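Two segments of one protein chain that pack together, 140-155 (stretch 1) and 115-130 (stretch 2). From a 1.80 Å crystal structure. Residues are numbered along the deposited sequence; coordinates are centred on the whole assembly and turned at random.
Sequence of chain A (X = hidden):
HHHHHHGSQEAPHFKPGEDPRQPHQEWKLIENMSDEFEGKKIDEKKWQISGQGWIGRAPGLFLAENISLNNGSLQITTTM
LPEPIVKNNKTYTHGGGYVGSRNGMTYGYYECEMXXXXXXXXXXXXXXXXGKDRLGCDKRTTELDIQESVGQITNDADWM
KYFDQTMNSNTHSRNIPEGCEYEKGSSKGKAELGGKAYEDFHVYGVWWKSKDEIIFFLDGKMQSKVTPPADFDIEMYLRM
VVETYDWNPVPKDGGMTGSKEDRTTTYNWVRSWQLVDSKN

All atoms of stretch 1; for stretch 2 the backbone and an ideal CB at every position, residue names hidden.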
# COMPACT_ATOMS: atom_id res chain seq x y z
N ARG A 140 11.65 6.31 -15.26
CA ARG A 140 12.15 5.29 -14.29
C ARG A 140 11.05 5.17 -13.21
O ARG A 140 10.23 6.05 -13.05
CB ARG A 140 13.45 5.77 -13.62
CG ARG A 140 13.25 7.05 -12.81
CD ARG A 140 14.65 7.67 -12.48
NE ARG A 140 14.52 8.99 -11.85
CZ ARG A 140 14.40 9.24 -10.53
NH1 ARG A 140 14.41 8.30 -9.63
NH2 ARG A 140 14.26 10.50 -10.13
N THR A 141 11.07 4.03 -12.51
CA THR A 141 10.09 3.74 -11.47
C THR A 141 10.65 4.07 -10.11
O THR A 141 11.81 3.71 -9.81
CB THR A 141 9.76 2.25 -11.50
OG1 THR A 141 9.15 2.00 -12.78
CG2 THR A 141 8.72 1.90 -10.38
N THR A 142 9.82 4.65 -9.26
CA THR A 142 10.14 4.87 -7.88
C THR A 142 8.89 4.32 -7.17
O THR A 142 7.78 4.67 -7.48
CB THR A 142 10.32 6.39 -7.51
OG1 THR A 142 9.13 7.14 -7.83
CG2 THR A 142 11.48 7.01 -8.21
N GLU A 143 9.10 3.40 -6.24
CA GLU A 143 7.98 2.81 -5.47
C GLU A 143 8.34 2.95 -4.01
O GLU A 143 9.43 2.57 -3.61
CB GLU A 143 7.85 1.31 -5.85
CG GLU A 143 6.74 0.59 -5.02
CD GLU A 143 6.67 -0.90 -5.39
OE1 GLU A 143 7.28 -1.34 -6.41
OE2 GLU A 143 6.02 -1.65 -4.62
N LEU A 144 7.38 3.46 -3.23
CA LEU A 144 7.55 3.67 -1.77
C LEU A 144 6.45 2.81 -1.06
O LEU A 144 5.29 3.15 -1.03
CB LEU A 144 7.40 5.20 -1.47
CG LEU A 144 7.97 5.72 -0.12
CD1 LEU A 144 7.67 7.21 0.03
CD2 LEU A 144 7.41 4.91 1.09
N ASP A 145 6.86 1.67 -0.52
CA ASP A 145 5.94 0.76 0.21
C ASP A 145 5.88 1.09 1.69
O ASP A 145 6.89 1.04 2.41
CB ASP A 145 6.45 -0.68 0.01
CG ASP A 145 6.54 -1.02 -1.48
OD1 ASP A 145 5.49 -0.94 -2.17
OD2 ASP A 145 7.66 -1.27 -1.96
N ILE A 146 4.68 1.43 2.16
CA ILE A 146 4.55 1.91 3.50
C ILE A 146 4.29 0.70 4.38
O ILE A 146 4.95 0.49 5.43
CB ILE A 146 3.44 3.00 3.60
CG1 ILE A 146 3.75 4.09 2.65
CG2 ILE A 146 3.24 3.47 5.10
CD1 ILE A 146 2.61 4.91 2.31
N GLN A 147 3.32 -0.16 3.96
CA GLN A 147 3.16 -1.42 4.65
C GLN A 147 2.80 -2.50 3.62
O GLN A 147 1.94 -2.29 2.75
CB GLN A 147 2.05 -1.33 5.75
CG GLN A 147 1.51 -2.62 6.32
CD GLN A 147 2.55 -3.46 7.08
OE1 GLN A 147 3.74 -3.44 6.74
NE2 GLN A 147 2.12 -4.21 8.13
N GLU A 148 3.45 -3.65 3.73
CA GLU A 148 3.00 -4.84 2.98
C GLU A 148 2.92 -5.95 4.01
O GLU A 148 3.80 -6.10 4.86
CB GLU A 148 3.98 -5.25 1.88
CG GLU A 148 4.04 -4.24 0.75
CD GLU A 148 5.02 -4.62 -0.30
OE1 GLU A 148 4.64 -5.52 -1.11
OE2 GLU A 148 6.15 -4.03 -0.29
N SER A 149 1.82 -6.69 3.98
CA SER A 149 1.59 -7.73 4.99
C SER A 149 0.93 -8.90 4.27
O SER A 149 0.39 -8.72 3.17
CB SER A 149 0.63 -7.17 6.11
OG SER A 149 0.54 -8.20 7.13
N VAL A 150 1.02 -10.09 4.87
CA VAL A 150 0.03 -11.16 4.58
C VAL A 150 -0.54 -11.64 5.91
O VAL A 150 0.06 -11.40 7.00
CB VAL A 150 0.69 -12.38 3.81
CG1 VAL A 150 1.24 -11.94 2.45
CG2 VAL A 150 1.79 -13.15 4.66
N GLY A 151 -1.65 -12.38 5.85
CA GLY A 151 -2.29 -12.85 7.07
C GLY A 151 -1.94 -14.31 7.36
O GLY A 151 -2.15 -14.76 8.49
N GLN A 152 -1.50 -15.09 6.35
CA GLN A 152 -1.27 -16.53 6.53
C GLN A 152 -0.02 -16.86 5.76
O GLN A 152 0.02 -16.66 4.55
CB GLN A 152 -2.49 -17.36 5.96
CG GLN A 152 -2.20 -18.86 6.11
CD GLN A 152 -3.38 -19.74 5.60
OE1 GLN A 152 -4.50 -19.26 5.53
NE2 GLN A 152 -3.11 -20.98 5.23
N ILE A 153 1.01 -17.34 6.44
CA ILE A 153 2.30 -17.53 5.77
C ILE A 153 2.30 -19.00 5.24
O ILE A 153 2.03 -19.96 6.01
CB ILE A 153 3.45 -17.31 6.79
CG1 ILE A 153 3.60 -15.77 7.11
CG2 ILE A 153 4.74 -17.84 6.19
CD1 ILE A 153 4.14 -15.66 8.47
N THR A 154 2.50 -19.17 3.94
CA THR A 154 2.38 -20.46 3.27
C THR A 154 3.71 -20.95 2.67
O THR A 154 3.77 -21.96 2.04
CB THR A 154 1.29 -20.43 2.14
OG1 THR A 154 1.61 -19.42 1.15
CG2 THR A 154 -0.07 -20.14 2.73
N ASN A 155 4.76 -20.20 2.90
CA ASN A 155 6.11 -20.55 2.44
C ASN A 155 6.91 -20.68 3.74
O ASN A 155 6.78 -19.83 4.59
CB ASN A 155 6.63 -19.36 1.68
CG ASN A 155 7.96 -19.62 1.00
OD1 ASN A 155 8.70 -20.55 1.38
ND2 ASN A 155 8.31 -18.78 0.01
N UNK A 115 -6.45 -2.77 9.02
CA UNK A 115 -6.33 -4.10 9.61
C UNK A 115 -6.19 -5.08 8.46
O UNK A 115 -6.98 -5.05 7.48
CB UNK A 115 -7.53 -4.44 10.50
N UNK A 116 -5.19 -5.94 8.54
CA UNK A 116 -4.94 -6.82 7.41
C UNK A 116 -5.99 -7.95 7.36
O UNK A 116 -6.64 -8.29 8.41
CB UNK A 116 -3.53 -7.40 7.50
N UNK A 117 -6.15 -8.52 6.16
CA UNK A 117 -6.90 -9.79 6.05
C UNK A 117 -6.08 -10.91 6.63
O UNK A 117 -4.87 -10.83 6.66
CB UNK A 117 -7.26 -10.10 4.60
N UNK A 118 -6.74 -11.98 7.06
CA UNK A 118 -6.11 -13.17 7.65
C UNK A 118 -5.92 -14.33 6.62
O UNK A 118 -6.09 -15.53 6.94
CB UNK A 118 -6.96 -13.66 8.83
N UNK A 119 -5.58 -13.98 5.39
CA UNK A 119 -5.40 -14.97 4.30
C UNK A 119 -3.97 -14.91 3.73
O UNK A 119 -3.13 -14.08 4.13
CB UNK A 119 -6.42 -14.72 3.18
N UNK A 120 -3.69 -15.83 2.84
CA UNK A 120 -2.35 -15.82 2.20
C UNK A 120 -2.11 -14.65 1.24
O UNK A 120 -0.94 -14.48 0.77
CB UNK A 120 -2.15 -17.13 1.43
N UNK A 121 -3.16 -13.87 0.92
CA UNK A 121 -3.09 -12.69 0.03
C UNK A 121 -2.71 -11.44 0.84
O UNK A 121 -2.75 -11.45 2.03
CB UNK A 121 -4.43 -12.47 -0.68
N UNK A 122 -2.17 -10.45 0.14
CA UNK A 122 -1.56 -9.31 0.80
C UNK A 122 -2.56 -8.30 1.37
O UNK A 122 -3.81 -8.33 1.06
CB UNK A 122 -0.63 -8.60 -0.19
N UNK A 123 -2.04 -7.42 2.22
CA UNK A 123 -2.75 -6.18 2.61
C UNK A 123 -1.71 -5.06 2.57
O UNK A 123 -0.70 -5.20 3.25
CB UNK A 123 -3.40 -6.29 3.99
N UNK A 124 -1.89 -4.04 1.71
CA UNK A 124 -0.79 -3.15 1.41
C UNK A 124 -1.23 -1.70 1.36
O UNK A 124 -2.45 -1.38 1.13
CB UNK A 124 -0.14 -3.55 0.08
N UNK A 125 -0.24 -0.83 1.51
CA UNK A 125 -0.50 0.61 1.41
C UNK A 125 0.83 1.20 0.91
O UNK A 125 1.88 0.95 1.57
CB UNK A 125 -0.95 1.22 2.74
N UNK A 126 0.81 1.89 -0.24
CA UNK A 126 2.07 2.26 -0.93
C UNK A 126 1.87 3.38 -1.93
O UNK A 126 0.70 3.79 -2.19
CB UNK A 126 2.66 1.05 -1.65
N UNK A 127 3.00 3.86 -2.49
CA UNK A 127 2.99 4.97 -3.46
C UNK A 127 3.82 4.49 -4.61
O UNK A 127 4.84 3.81 -4.39
CB UNK A 127 3.53 6.28 -2.88
N UNK A 128 3.45 4.86 -5.83
CA UNK A 128 4.34 4.57 -6.97
C UNK A 128 4.17 5.73 -7.95
O UNK A 128 3.12 6.33 -8.02
CB UNK A 128 4.02 3.23 -7.63
N UNK A 129 5.19 6.00 -8.76
CA UNK A 129 5.03 6.95 -9.83
C UNK A 129 4.42 6.21 -11.04
O UNK A 129 4.18 4.98 -10.98
CB UNK A 129 6.37 7.61 -10.18
N UNK A 130 4.21 6.93 -12.11
CA UNK A 130 3.58 6.32 -13.31
C UNK A 130 4.47 6.69 -14.51
O UNK A 130 4.21 7.65 -15.23
CB UNK A 130 2.14 6.81 -13.51

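Position 115 lies out of reach of stretch 1, which sets no preference. It is K115.

At 116 the ideal CB points toward stretch 1, 4.2 Å from S149 OG. A small side chain fits. It is A116; its CB lies 4.1 Å from S149 OG.

Position 117 points sideways, with nothing of stretch 1 near its CB. Many residues would do. N117 turns back on its own loop: N117 OD1 accepts from the backbone N of 119 at 3.0 Å.

Position 118 points away, so a long polar chain is acceptable. It is K118. Its backbone matters more, because G151 CA packs 3.9 Å from K118 CA, where a CB on G151 would clash.

Position 119 also points away. Its carbonyl O accepts a hydrogen bond from G151 N at 2.8 Å. The residue is T119. T119 OG1 accepts from the backbone N of 121 at 3.0 Å.

At 120 the ideal CB is 3.9 Å from T154 CG2, which favours an apolar group. F120 places its CB there, while the ring leads away. A water links F120 N to Q152 OE1, 2.8 Å from each.

Position 121 points away, and only its backbone O comes near, 3.8 Å from V150 CA. Many side chains would do. It is M121, whose side chain stays clear of stretch 1.

At 122 the ideal CB sits 3.5 Å from S149 O, so a small or polar residue suits. It is S122, whose OG is hydrogen-bonded elsewhere in the structure.

The N of 123 donates to S149 O at 2.9 Å; the return bond, from S149 N to the O of 123, is weak at 3.0 Å. A small side chain suits this position, opposite the small S149. The OG of S123 accepts from N117 N at 3.0 Å.

At 124 the CB lies 4.3 Å from E148 CG. A beta-branched residue would suit the extended backbone. T124 sets CG2 3.9 Å from E148 CG.

Position 125 faces the I146 side chain, beside the bulge. Its O takes bonds from both I146 N (2.9 Å) and Q147 N (3.0 Å). A large apolar group fits, leucine or an aromatic. F125 brings CE2 3.6 Å from I146 CD1.

At 126 the CB is 3.5 Å from D145 OD1, on the face with the E143 carboxylate. Polar or aromatic residues could serve. W126 extends its ring so that CE3 lies 3.8 Å from E143 OE2.

Position 127 shares a face with L144, and their backbones bond both ways. An aliphatic residue suits. L127 CB meets L144 CB at 4.0 Å.

Position 128 is beside E143 and T141; an aliphatic or beta-branched residue fits. I128 CG1 is 4.1 Å from E143 CB.

At 129 the CB points toward free backbone groups, T142 N and R140 O. A side chain that both donates and accepts is ideal. N129 OD1 accepts from T142 N at 3.0 Å; ND2 donates to R140 O at 2.8 Å.

Position 130 points away, so stretch 1 sets no preference. It is E130, which does not touch stretch 1; its OE2 bonds elsewhere in the structure.

Stretch 2 115-130: KANKTFMSSTFWLINE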
# COMPACT_ATOMS: atom_id res chain seq x y z
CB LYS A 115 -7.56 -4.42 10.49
CG LYS A 115 -7.62 -5.85 10.93
CD LYS A 115 -8.98 -6.23 11.62
CE LYS A 115 -9.14 -5.73 12.97
NZ LYS A 115 -10.56 -6.13 13.35
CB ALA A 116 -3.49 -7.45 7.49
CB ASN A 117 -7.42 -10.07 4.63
CG ASN A 117 -6.31 -10.43 3.65
OD1 ASN A 117 -5.69 -11.49 3.78
ND2 ASN A 117 -6.11 -9.60 2.65
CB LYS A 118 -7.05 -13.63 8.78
CG LYS A 118 -6.38 -14.62 9.70
CD LYS A 118 -7.40 -14.88 10.92
CE LYS A 118 -6.75 -15.88 11.85
NZ LYS A 118 -7.63 -16.26 12.98
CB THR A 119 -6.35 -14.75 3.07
OG1 THR A 119 -5.84 -13.72 2.21
CG2 THR A 119 -7.78 -14.35 3.53
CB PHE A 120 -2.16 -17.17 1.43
CG PHE A 120 -2.91 -17.24 0.10
CD1 PHE A 120 -2.20 -17.14 -1.12
CD2 PHE A 120 -4.29 -17.48 0.05
CE1 PHE A 120 -2.84 -17.19 -2.36
CE2 PHE A 120 -4.96 -17.59 -1.17
CZ PHE A 120 -4.25 -17.42 -2.41
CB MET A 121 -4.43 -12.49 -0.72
CG MET A 121 -4.61 -13.69 -1.66
SD MET A 121 -6.17 -13.66 -2.62
CE MET A 121 -6.05 -12.14 -3.65
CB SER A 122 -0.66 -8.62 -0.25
OG SER A 122 -1.47 -7.84 -1.15
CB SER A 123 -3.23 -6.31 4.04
OG SER A 123 -4.21 -7.33 4.14
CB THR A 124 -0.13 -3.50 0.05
OG1 THR A 124 -1.04 -3.21 -1.04
CG2 THR A 124 0.29 -5.03 -0.03
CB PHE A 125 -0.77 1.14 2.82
CG PHE A 125 -1.02 2.64 2.87
CD1 PHE A 125 -1.95 3.26 1.99
CD2 PHE A 125 -0.33 3.46 3.80
CE1 PHE A 125 -2.18 4.65 2.06
CE2 PHE A 125 -0.57 4.86 3.89
CZ PHE A 125 -1.45 5.47 3.01
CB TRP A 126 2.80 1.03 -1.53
CG TRP A 126 1.95 0.09 -2.43
CD1 TRP A 126 0.95 -0.74 -1.98
CD2 TRP A 126 2.03 -0.08 -3.85
NE1 TRP A 126 0.44 -1.46 -3.07
CE2 TRP A 126 1.09 -1.08 -4.21
CE3 TRP A 126 2.88 0.46 -4.86
CZ2 TRP A 126 0.85 -1.49 -5.55
CZ3 TRP A 126 2.70 0.03 -6.20
CH2 TRP A 126 1.68 -0.97 -6.54
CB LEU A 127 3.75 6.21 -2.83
CG LEU A 127 2.86 6.94 -1.79
CD1 LEU A 127 3.67 7.73 -0.70
CD2 LEU A 127 1.95 7.90 -2.56
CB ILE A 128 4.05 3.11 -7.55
CG1 ILE A 128 5.10 2.69 -8.58
CG2 ILE A 128 2.60 3.07 -8.18
CD1 ILE A 128 5.04 1.28 -9.01
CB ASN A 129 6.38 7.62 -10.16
CG ASN A 129 7.33 6.72 -10.95
OD1 ASN A 129 7.36 5.47 -10.77
ND2 ASN A 129 8.09 7.34 -11.90
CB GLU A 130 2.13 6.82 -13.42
CG GLU A 130 1.25 6.08 -12.39
CD GLU A 130 -0.20 6.49 -12.42
OE1 GLU A 130 -0.53 7.42 -13.17
OE2 GLU A 130 -1.03 5.90 -11.67
O HOH W 1 -5.40 -18.05 3.16
O HOH W 2 6.66 3.77 -12.85
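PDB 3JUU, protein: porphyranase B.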